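PDB 4H0N: DNMT2 from Spodoptera frugiperda, which probably methylates cytosine 38 in the anticodon loop of aspartate tRNA, using S-adenosyl-L-methionine, and is likely also active on DNA cytosines. Local coordinates for residues D204-V209 and I306-C311. The protein carries 3 engineered substitutions. Numbering follows the deposited sequence.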
# COMPACT_ATOMS: atom_id res chain seq x y z
N ASP A 204 18.66 16.33 -2.86
CA ASP A 204 20.00 16.00 -2.41
C ASP A 204 20.65 14.89 -3.24
O ASP A 204 19.98 13.97 -3.71
CB ASP A 204 19.93 15.58 -0.94
CG ASP A 204 21.25 15.70 -0.24
OD1 ASP A 204 21.42 16.67 0.53
OD2 ASP A 204 22.11 14.82 -0.44
N GLU A 205 21.97 14.98 -3.40
CA GLU A 205 22.71 14.01 -4.20
C GLU A 205 22.73 12.60 -3.59
O GLU A 205 23.21 11.66 -4.22
CB GLU A 205 24.15 14.48 -4.46
CG GLU A 205 24.33 15.25 -5.76
CD GLU A 205 25.75 15.17 -6.30
OE1 GLU A 205 26.62 14.59 -5.61
OE2 GLU A 205 26.00 15.67 -7.42
N LYS A 206 22.22 12.45 -2.38
CA LYS A 206 22.21 11.14 -1.74
C LYS A 206 21.22 10.18 -2.39
O LYS A 206 21.29 8.97 -2.19
CB LYS A 206 21.92 11.27 -0.24
CG LYS A 206 20.46 11.47 0.12
CD LYS A 206 20.31 12.65 1.08
CE LYS A 206 19.32 12.36 2.20
NZ LYS A 206 19.19 13.53 3.11
N PHE A 207 20.30 10.73 -3.19
CA PHE A 207 19.28 9.91 -3.83
C PHE A 207 19.70 9.42 -5.20
O PHE A 207 18.99 8.64 -5.84
CB PHE A 207 17.96 10.67 -3.91
CG PHE A 207 17.34 10.96 -2.58
CD1 PHE A 207 16.73 9.95 -1.86
CD2 PHE A 207 17.38 12.23 -2.04
CE1 PHE A 207 16.17 10.20 -0.62
CE2 PHE A 207 16.81 12.50 -0.81
CZ PHE A 207 16.21 11.48 -0.10
N LEU A 208 20.86 9.89 -5.67
CA LEU A 208 21.40 9.45 -6.95
C LEU A 208 21.67 7.96 -6.90
O LEU A 208 22.21 7.44 -5.92
CB LEU A 208 22.68 10.21 -7.30
CG LEU A 208 22.49 11.59 -7.92
CD1 LEU A 208 23.79 12.36 -7.91
CD2 LEU A 208 21.94 11.49 -9.34
N VAL A 209 21.28 7.26 -7.96
CA VAL A 209 21.50 5.83 -8.04
C VAL A 209 23.00 5.52 -8.11
O VAL A 209 23.73 6.08 -8.94
CB VAL A 209 20.74 5.25 -9.25
CG1 VAL A 209 21.00 3.76 -9.40
CG2 VAL A 209 19.26 5.52 -9.11
N ILE A 306 14.28 7.96 11.62
CA ILE A 306 14.35 6.68 10.91
C ILE A 306 15.11 6.83 9.58
O ILE A 306 15.04 7.86 8.91
CB ILE A 306 12.95 6.03 10.72
CG1 ILE A 306 12.46 6.14 9.28
CG2 ILE A 306 11.95 6.60 11.72
CD1 ILE A 306 11.21 6.97 9.12
N SER A 307 15.86 5.79 9.23
CA SER A 307 16.76 5.82 8.08
C SER A 307 16.02 5.72 6.76
O SER A 307 14.84 5.39 6.72
CB SER A 307 17.75 4.67 8.16
OG SER A 307 17.05 3.43 8.12
N MET A 308 16.75 5.97 5.67
CA MET A 308 16.19 5.85 4.33
C MET A 308 15.71 4.44 4.02
O MET A 308 14.64 4.26 3.44
CB MET A 308 17.23 6.29 3.28
CG MET A 308 17.53 7.77 3.30
SD MET A 308 16.01 8.73 3.33
CE MET A 308 16.64 10.39 3.50
N LYS A 309 16.49 3.44 4.42
CA LYS A 309 16.16 2.05 4.11
C LYS A 309 14.89 1.61 4.85
O LYS A 309 14.07 0.87 4.31
CB LYS A 309 17.33 1.13 4.43
CG LYS A 309 18.58 1.41 3.59
CD LYS A 309 18.37 1.10 2.11
CE LYS A 309 19.64 1.33 1.29
NZ LYS A 309 19.55 2.56 0.45
N GLN A 310 14.75 2.08 6.08
CA GLN A 310 13.55 1.88 6.86
C GLN A 310 12.36 2.54 6.19
O GLN A 310 11.29 1.98 6.15
CB GLN A 310 13.69 2.54 8.22
CG GLN A 310 13.64 1.65 9.43
CD GLN A 310 14.88 1.83 10.30
OE1 GLN A 310 15.00 1.21 11.36
NE2 GLN A 310 15.79 2.70 9.87
N CYS A 311 12.58 3.75 5.71
CA CYS A 311 11.56 4.56 5.04
C CYS A 311 10.96 3.83 3.85
O CYS A 311 9.74 3.70 3.73
CB CYS A 311 12.16 5.88 4.54
SG CYS A 311 12.38 7.16 5.78
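Met308 reaches from the first turn of helix 308-316 to the 3-10 turn 205-207, where it makes a Met-aromatic contact with Phe207 and gains Lys206 as an added apolar neighbour, at the surface of this C5-methyltransferase fold. The contact joins the loop that follows strand 161-168 to a helix near the C-terminus, away from the bound S-adenosyl-L-homocysteine.

The apolar part rests on one methyl group. Met308 CE lies 3.8 Å from Phe207 CZ, approaching the ring obliquely, and the two side chains cross at about a right angle. Met308 SD stays farther back, 5.3 Å from the centroid of the Phe207 ring and 69° off its normal. The methionine chain bends at chi2 (-48°) and then extends through chi3 (175°), which carries CE beyond the sulfur to the phenylalanine. Lys206 CE touches Met308 CE at 3.6 Å, so the last methylene of the lysine and Phe207 CZ share the same methyl. Lys206 also leans on its neighbour: its CG sits 3.8 Å above the plane of the Phe207 ring, offset toward the rim. Pro287 of helix 287-293 packs against both Phe207 and Met308.

No hydrogen bond crosses between the segments; their polar bonds lie within each one or run to other parts of the chain. In 204-209, Asp204 forms an Asx turn, its OD2 accepting from Lys206 N at 3.1 Å through the anti lone pair. A backbone hydrogen bond between Phe207 and Tyr284 anchors this segment to a neighbouring loop. In 306-311, Ser307 occupies the N-cap of the helix, and the backbone bond from Cys311 N to Ser307 O measures 3.0 Å.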